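Local coordinates for replicase polyprotein 1a (Avian infectious bronchitis virus, PDB 3LD1) that yields the non-structural proteins of the coronavirus replicase, the fragment here being part of nsp2, whose role is not firmly known, at residues F20-H25 and D84-F89; I311-E316 and H348-C353; W318-G323 and C327-S332. The protein carries 3 engineered substitutions. All coordinates share one frame; numbering follows the deposited sequence.

Contact 1 (F20-H25 and D84-F89); sequences FFYTSH and DLEDIF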
# COMPACT_ATOMS: atom_id res chain seq x y z
N PHE A 20 -9.98 4.77 24.96
CA PHE A 20 -8.85 5.21 24.13
C PHE A 20 -8.98 6.65 23.55
O PHE A 20 -7.99 7.37 23.35
CB PHE A 20 -8.56 4.23 22.96
CG PHE A 20 -7.31 4.61 22.14
CD1 PHE A 20 -6.03 4.42 22.67
CD2 PHE A 20 -7.44 5.20 20.87
CE1 PHE A 20 -4.88 4.78 21.91
CE2 PHE A 20 -6.32 5.54 20.07
CZ PHE A 20 -5.04 5.37 20.58
N PHE A 21 -10.19 7.09 23.26
CA PHE A 21 -10.32 8.38 22.62
C PHE A 21 -10.06 9.60 23.52
O PHE A 21 -10.33 10.75 23.11
CB PHE A 21 -11.69 8.44 22.02
CG PHE A 21 -11.81 7.66 20.78
CD1 PHE A 21 -10.66 7.33 20.04
CD2 PHE A 21 -13.08 7.30 20.27
CE1 PHE A 21 -10.78 6.59 18.84
CE2 PHE A 21 -13.21 6.55 19.08
CZ PHE A 21 -12.08 6.20 18.37
N TYR A 22 -9.58 9.37 24.74
CA TYR A 22 -9.11 10.46 25.60
C TYR A 22 -7.69 10.82 25.26
O TYR A 22 -7.18 11.81 25.78
CB TYR A 22 -9.15 10.07 27.07
CG TYR A 22 -10.50 10.25 27.68
CD1 TYR A 22 -10.71 11.29 28.63
CD2 TYR A 22 -11.57 9.37 27.36
CE1 TYR A 22 -12.03 11.48 29.24
CE2 TYR A 22 -12.85 9.55 27.96
CZ TYR A 22 -13.05 10.63 28.88
OH TYR A 22 -14.22 10.84 29.44
N THR A 23 -7.04 10.01 24.40
CA THR A 23 -5.62 10.13 24.09
C THR A 23 -5.27 11.54 23.61
O THR A 23 -6.12 12.25 23.01
CB THR A 23 -5.18 9.13 23.01
OG1 THR A 23 -3.75 9.12 22.94
CG2 THR A 23 -5.77 9.51 21.65
N SER A 24 -4.04 11.96 23.94
CA SER A 24 -3.61 13.33 23.65
C SER A 24 -2.77 13.19 22.40
O SER A 24 -2.46 14.18 21.71
CB SER A 24 -2.80 13.98 24.84
OG SER A 24 -1.84 13.10 25.44
N HIS A 25 -2.43 11.94 22.08
CA HIS A 25 -1.50 11.71 21.02
C HIS A 25 -1.97 12.38 19.77
O HIS A 25 -3.16 12.35 19.50
CB HIS A 25 -1.29 10.26 20.80
CG HIS A 25 -0.05 9.99 20.02
ND1 HIS A 25 0.04 10.22 18.66
CD2 HIS A 25 1.17 9.57 20.42
CE1 HIS A 25 1.25 9.91 18.25
NE2 HIS A 25 1.96 9.51 19.30
N ASP A 84 -19.67 6.52 33.65
CA ASP A 84 -18.74 5.92 34.62
C ASP A 84 -17.29 6.32 34.36
O ASP A 84 -16.50 6.61 35.26
CB ASP A 84 -18.95 4.41 34.66
CG ASP A 84 -20.43 4.05 35.02
OD1 ASP A 84 -20.89 4.46 36.14
OD2 ASP A 84 -21.15 3.43 34.20
N LEU A 85 -17.02 6.42 33.08
CA LEU A 85 -15.81 6.89 32.52
C LEU A 85 -15.56 8.33 32.83
O LEU A 85 -14.45 8.69 33.23
CB LEU A 85 -15.93 6.72 31.02
CG LEU A 85 -14.72 6.77 30.14
CD1 LEU A 85 -13.83 5.64 30.41
CD2 LEU A 85 -15.22 6.59 28.77
N GLU A 86 -16.58 9.17 32.64
CA GLU A 86 -16.37 10.59 32.84
C GLU A 86 -16.14 10.86 34.31
O GLU A 86 -15.44 11.82 34.67
CB GLU A 86 -17.54 11.40 32.29
CG GLU A 86 -17.43 11.48 30.80
CD GLU A 86 -18.57 12.17 30.12
OE1 GLU A 86 -19.44 12.68 30.82
OE2 GLU A 86 -18.58 12.22 28.88
N ASP A 87 -16.66 10.00 35.17
CA ASP A 87 -16.45 10.15 36.64
C ASP A 87 -15.02 9.99 37.02
O ASP A 87 -14.56 10.56 38.00
CB ASP A 87 -17.27 9.15 37.44
CG ASP A 87 -18.75 9.46 37.40
OD1 ASP A 87 -19.14 10.63 37.04
OD2 ASP A 87 -19.52 8.52 37.71
N ILE A 88 -14.30 9.20 36.24
CA ILE A 88 -12.93 8.95 36.51
C ILE A 88 -12.07 9.90 35.72
O ILE A 88 -11.17 10.49 36.31
CB ILE A 88 -12.57 7.57 36.06
CG1 ILE A 88 -13.24 6.47 36.93
CG2 ILE A 88 -11.06 7.47 35.92
CD1 ILE A 88 -13.13 5.15 36.30
N PHE A 89 -12.33 10.11 34.41
CA PHE A 89 -11.34 10.82 33.56
C PHE A 89 -11.63 12.28 33.29
O PHE A 89 -10.72 13.07 32.96
CB PHE A 89 -11.06 10.08 32.24
CG PHE A 89 -10.39 8.74 32.42
CD1 PHE A 89 -11.12 7.60 32.67
CD2 PHE A 89 -9.02 8.61 32.31
CE1 PHE A 89 -10.54 6.35 32.86
CE2 PHE A 89 -8.39 7.35 32.49
CZ PHE A 89 -9.13 6.23 32.76

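Contact 2 (I311-E316 and H348-C353); sequences IPVESE and HDVHCC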
# COMPACT_ATOMS: atom_id res chain seq x y z
N ILE A 311 23.45 -13.59 -16.91
CA ILE A 311 24.78 -13.26 -16.43
C ILE A 311 24.87 -11.77 -16.23
O ILE A 311 24.08 -11.00 -16.82
CB ILE A 311 25.96 -13.76 -17.36
CG1 ILE A 311 25.95 -13.08 -18.71
CG2 ILE A 311 26.00 -15.27 -17.54
CD1 ILE A 311 26.91 -12.01 -18.73
N PRO A 312 25.82 -11.35 -15.38
CA PRO A 312 26.16 -9.97 -15.16
C PRO A 312 26.31 -9.14 -16.44
O PRO A 312 27.00 -9.53 -17.41
CB PRO A 312 27.49 -10.06 -14.41
CG PRO A 312 27.32 -11.30 -13.57
CD PRO A 312 26.60 -12.25 -14.51
N VAL A 313 25.62 -8.00 -16.44
CA VAL A 313 25.89 -7.02 -17.40
C VAL A 313 27.28 -6.37 -17.15
O VAL A 313 27.52 -5.86 -16.08
CB VAL A 313 24.78 -5.97 -17.39
CG1 VAL A 313 25.17 -4.78 -18.30
CG2 VAL A 313 23.45 -6.63 -17.83
N GLU A 314 28.16 -6.37 -18.14
CA GLU A 314 29.43 -5.71 -18.02
C GLU A 314 29.20 -4.22 -18.09
O GLU A 314 28.36 -3.74 -18.88
CB GLU A 314 30.38 -6.20 -19.13
CG GLU A 314 30.81 -7.67 -18.97
CD GLU A 314 31.39 -7.97 -17.53
OE1 GLU A 314 32.41 -7.33 -17.14
OE2 GLU A 314 30.81 -8.79 -16.76
N SER A 315 29.97 -3.48 -17.29
CA SER A 315 29.81 -2.03 -17.14
C SER A 315 30.43 -1.17 -18.28
O SER A 315 30.20 0.07 -18.32
CB SER A 315 30.35 -1.57 -15.79
OG SER A 315 31.76 -1.63 -15.78
N GLU A 316 31.16 -1.81 -19.21
CA GLU A 316 31.62 -1.12 -20.42
C GLU A 316 31.34 -1.97 -21.60
O GLU A 316 31.58 -3.20 -21.56
CB GLU A 316 33.14 -0.88 -20.42
CG GLU A 316 33.64 0.04 -19.30
CD GLU A 316 34.95 0.69 -19.64
OE1 GLU A 316 35.39 0.67 -20.82
OE2 GLU A 316 35.53 1.25 -18.71
N HIS A 348 18.61 -5.85 -17.22
CA HIS A 348 19.24 -7.16 -17.17
C HIS A 348 18.60 -8.26 -18.08
O HIS A 348 18.78 -9.46 -17.81
CB HIS A 348 19.37 -7.65 -15.74
CG HIS A 348 20.03 -6.68 -14.82
ND1 HIS A 348 19.69 -6.58 -13.49
CD2 HIS A 348 21.03 -5.79 -15.02
CE1 HIS A 348 20.46 -5.67 -12.91
NE2 HIS A 348 21.25 -5.15 -13.82
N ASP A 349 17.88 -7.90 -19.16
CA ASP A 349 17.38 -8.96 -20.00
C ASP A 349 18.37 -9.51 -21.02
O ASP A 349 18.17 -9.37 -22.24
CB ASP A 349 16.08 -8.57 -20.63
CG ASP A 349 15.10 -8.12 -19.59
OD1 ASP A 349 15.32 -7.03 -19.06
OD2 ASP A 349 14.14 -8.86 -19.26
N VAL A 350 19.41 -10.16 -20.51
CA VAL A 350 20.56 -10.45 -21.31
C VAL A 350 20.27 -11.53 -22.35
O VAL A 350 19.81 -12.59 -22.01
CB VAL A 350 21.78 -10.81 -20.44
CG1 VAL A 350 23.01 -11.02 -21.36
CG2 VAL A 350 22.10 -9.71 -19.47
N HIS A 351 20.54 -11.24 -23.63
CA HIS A 351 20.50 -12.25 -24.70
C HIS A 351 21.89 -12.57 -25.29
O HIS A 351 22.77 -11.71 -25.36
CB HIS A 351 19.51 -11.82 -25.78
CG HIS A 351 18.07 -11.80 -25.33
ND1 HIS A 351 17.62 -10.99 -24.31
CD2 HIS A 351 16.97 -12.47 -25.78
CE1 HIS A 351 16.31 -11.18 -24.14
NE2 HIS A 351 15.90 -12.10 -25.00
N CYS A 352 22.10 -13.81 -25.76
CA CYS A 352 23.35 -14.16 -26.40
C CYS A 352 23.45 -13.58 -27.77
O CYS A 352 22.42 -13.44 -28.47
CB CYS A 352 23.45 -15.65 -26.57
SG CYS A 352 23.29 -16.55 -25.05
N CYS A 353 24.70 -13.29 -28.14
CA CYS A 353 25.08 -12.90 -29.51
C CYS A 353 26.19 -13.78 -30.20
O CYS A 353 27.02 -14.42 -29.52
CB CYS A 353 25.57 -11.42 -29.48
SG CYS A 353 24.23 -10.16 -29.17

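Contact 3 (W318-G323 and C327-S332); sequences WSAILG and CYVFKS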
# COMPACT_ATOMS: atom_id res chain seq x y z
N TRP A 318 29.39 -1.49 -25.92
CA TRP A 318 29.01 -0.71 -27.13
C TRP A 318 27.46 -0.69 -27.28
O TRP A 318 26.72 -1.42 -26.59
CB TRP A 318 29.66 -1.33 -28.38
CG TRP A 318 31.13 -1.58 -28.21
CD1 TRP A 318 32.17 -0.76 -28.64
CD2 TRP A 318 31.76 -2.70 -27.53
NE1 TRP A 318 33.38 -1.31 -28.26
CE2 TRP A 318 33.16 -2.49 -27.58
CE3 TRP A 318 31.28 -3.84 -26.89
CZ2 TRP A 318 34.09 -3.39 -27.02
CZ3 TRP A 318 32.22 -4.74 -26.30
CH2 TRP A 318 33.61 -4.50 -26.38
N SER A 319 26.98 0.10 -28.23
CA SER A 319 25.63 0.01 -28.70
C SER A 319 25.71 -0.70 -30.00
O SER A 319 26.75 -0.68 -30.63
CB SER A 319 25.03 1.40 -28.88
OG SER A 319 25.84 2.22 -29.66
N ALA A 320 24.63 -1.39 -30.36
CA ALA A 320 24.48 -2.09 -31.63
C ALA A 320 23.00 -2.04 -31.95
O ALA A 320 22.15 -2.13 -31.06
CB ALA A 320 24.96 -3.57 -31.49
N ILE A 321 22.65 -1.84 -33.21
CA ILE A 321 21.24 -1.87 -33.52
C ILE A 321 20.79 -3.27 -33.89
O ILE A 321 21.10 -3.72 -34.95
CB ILE A 321 20.91 -0.91 -34.66
CG1 ILE A 321 21.08 0.52 -34.13
CG2 ILE A 321 19.50 -1.21 -35.14
CD1 ILE A 321 21.27 1.50 -35.19
N LEU A 322 20.03 -3.91 -33.01
CA LEU A 322 19.59 -5.30 -33.20
C LEU A 322 18.09 -5.39 -33.34
O LEU A 322 17.33 -4.66 -32.65
CB LEU A 322 20.08 -6.17 -32.05
CG LEU A 322 21.59 -5.98 -31.72
CD1 LEU A 322 21.95 -6.71 -30.43
CD2 LEU A 322 22.45 -6.53 -32.82
N GLY A 323 17.63 -6.23 -34.28
CA GLY A 323 16.20 -6.29 -34.56
C GLY A 323 15.60 -4.89 -34.60
O GLY A 323 14.53 -4.67 -34.11
N CYS A 327 20.45 -1.34 -28.89
CA CYS A 327 20.72 -2.14 -27.73
C CYS A 327 22.12 -1.86 -27.20
O CYS A 327 22.91 -1.15 -27.82
CB CYS A 327 20.58 -3.61 -28.05
SG CYS A 327 18.98 -4.19 -28.54
N TYR A 328 22.40 -2.39 -26.03
CA TYR A 328 23.71 -2.40 -25.43
C TYR A 328 24.23 -3.78 -25.67
O TYR A 328 23.50 -4.78 -25.57
CB TYR A 328 23.58 -2.26 -23.95
CG TYR A 328 24.89 -2.28 -23.18
CD1 TYR A 328 25.76 -1.18 -23.23
CD2 TYR A 328 25.25 -3.41 -22.38
CE1 TYR A 328 26.95 -1.21 -22.53
CE2 TYR A 328 26.43 -3.43 -21.66
CZ TYR A 328 27.29 -2.33 -21.73
OH TYR A 328 28.46 -2.30 -21.01
N VAL A 329 25.53 -3.82 -25.92
CA VAL A 329 26.17 -5.01 -26.37
C VAL A 329 27.51 -5.04 -25.58
O VAL A 329 28.20 -4.02 -25.45
CB VAL A 329 26.20 -4.91 -27.92
CG1 VAL A 329 27.50 -4.36 -28.51
CG2 VAL A 329 25.76 -6.09 -28.54
N PHE A 330 27.85 -6.19 -25.02
CA PHE A 330 29.08 -6.33 -24.30
C PHE A 330 29.72 -7.69 -24.56
O PHE A 330 29.04 -8.61 -24.93
CB PHE A 330 28.86 -6.11 -22.81
CG PHE A 330 27.95 -7.10 -22.13
CD1 PHE A 330 26.58 -6.91 -22.13
CD2 PHE A 330 28.48 -8.15 -21.40
CE1 PHE A 330 25.74 -7.78 -21.43
CE2 PHE A 330 27.65 -9.05 -20.68
CZ PHE A 330 26.28 -8.87 -20.71
N LYS A 331 31.04 -7.78 -24.33
CA LYS A 331 31.88 -8.99 -24.46
C LYS A 331 32.23 -9.59 -23.06
O LYS A 331 32.51 -8.88 -22.11
CB LYS A 331 33.16 -8.60 -25.20
CG LYS A 331 33.88 -9.71 -25.97
CD LYS A 331 35.29 -9.31 -26.50
CE LYS A 331 36.00 -10.56 -27.17
NZ LYS A 331 37.44 -10.36 -27.52
N SER A 332 32.18 -10.90 -22.95
CA SER A 332 32.34 -11.59 -21.68
C SER A 332 33.17 -12.86 -21.90
O SER A 332 32.62 -13.91 -22.30
CB SER A 332 30.97 -11.95 -21.12
OG SER A 332 31.01 -11.89 -19.72

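Contact 1 (F20-H25 and D84-F89)
Tyr-22 and Phe-89 meet as an edge-to-face aromatic pair. The edge of Phe-89 is turned toward the face of Tyr-22, with the ring centroids 5.6 Å apart. The planes make an angle of 50°, well short of the perpendicular of a true T-shape. The closest touch comes from the root of the phenylalanine and not from its ring: Phe-89 CB lies 3.4 Å from Tyr-22 CE1. Beyond CB, the Phe-89 ring runs away from the loop. Leu-85 approaches from the opposite direction to Tyr-22. Its branch CD2 reaches CE2 of Tyr-22 at 3.9 Å. The third partner is Glu-86. Its side chain crosses the tyrosine at about a right angle, and its CG packs 3.5 Å from Tyr-22 OH. The Glu-86 carboxylate is not used here; it forms a salt bridge with Arg-96. Tyr-22 has its CG anti to its own carbonyl carbon (chi1 -83°), which extends the ring away from the type I turn of residues 20-23 and toward the helix. No hydrogen bond crosses between the two segments. The buried phenol is instead satisfied just past the helix, where Tyr-22 OH bonds to Gly-90 O. The contact thus joins the loop between helices 13-20 and 30-46 to the last turn of helix 82-89. Leu-85 and Phe-89 also touch helix 13-20, through Ala-18 and Leu-19. Tyr-22 packs on Thr-54 of strand 50-54.

Contact 2 (I311-E316 and H348-C353)
Val-313 and Val-350 form the apolar centre of this contact. Their CG2 methyls meet at 3.7 Å, and the two side chains pass each other at a slant. In both valines CG2 lies beside the backbone N (chi1 172° and -176°), and these are the methyls that meet. The CG2 of Val-313 has a second neighbour, His-348 CD2, at 3.8 Å. The imidazole crosses the valine side chain at roughly a right angle. Ile-311 adds a looser apolar touch, with its CG1 4.5 Å from Val-350 CG1.

The closest approach to the loop backbone is also made by a methyl: Val-350 CG2 lies 3.6 Å from Ile-311 O. This is packing against a carbonyl.

The hydrogen bonds lie within residues 348-353 or lead outside the pair. Asp-349 is the centre of an inverse gamma turn, closed by a weak bond from Val-350 N to His-348 O. His-351 ND1 donates to Asp-349 O at 2.7 Å. The acceptor lies near the imidazole plane, but the donor sits well above the carbonyl plane. His-348 NE2 is hydrogen-bonded to Thr-291 OG1, and the adjacent CD2 meets Val-313 CG2 obliquely. Backbone bonds join Val-350 to Ala-309 and Ser-315 to Val-294.

Across the two segments, then, the chemistry is van der Waals contact alone, with no hydrogen bond to fix the register. The position of loop 311-316 against residues 348-350, where strand 345-355 is broken, is probably set by packing, by backbone bonds to residues outside the pair and by Phe-330, which touches both Ile-311 and Val-350.

Contact 3 (W318-G323 and C327-S332)
Trp-318 has its CG anti to its carbonyl carbon (chi1 -50°), which swings the indole across Val-329 toward Lys-331. Tyr-328 lies on the opposite face, with Ser-319; its CG is anti to the backbone N (chi1 179°), which brings CD1 to 3.5 Å from Trp-318 O. The two strands form an antiparallel beta hairpin, 316-322 with 325-332. Trp-318 with Val-329 and Ala-320 with Cys-327 are hydrogen-bonded pairs. Ser-319 with Tyr-328 is the non-hydrogen-bonded pair between them. The straightest bond runs from Trp-318 N to Val-329 O, 2.8 Å long with 174° at the hydrogen. Ser-319 CA also makes a CA-H...O contact of 3.1 Å with Cys-327 O.

Trp-318, Ala-320, Cys-327 and Val-329 share one face of the sheet. There Val-329 CG1 packs on Trp-318 CB at 3.7 Å, and Val-329 CG2 on Ala-320 CB at 4.0 Å. Leu-322 closes the far end, its CD1 4.1 Å from Cys-327 CB. Outside the hairpin, Arg-299 makes a cation-pi contact with Trp-318. The indole meets the second strand by its edge: Lys-331 N lies in the ring plane, 3.8 Å from Trp-318 CZ3.

How the contacts relate
Contacts 2 and 3 both reach the same mixed sheet, and their centres are about 9 Å apart. The hairpin of contact 3 lies within the stretch of chain that separates the two segments of contact 2. Loop 311-316 leads directly into the hairpin's first strand. Tyr-328 OH of contact 3 is hydrogen-bonded to Glu-314 O of contact 2 at 2.6 Å, and probably also to Glu-316 O at 3.3 Å. Phe-330 CE2 packs 3.4 Å from Pro-312 O. Contact 1 belongs to the other end of this elongated chain. Its centre is about 63 Å from that of contact 2 and 69 Å from that of contact 3, across the chain's centre. It touches neither.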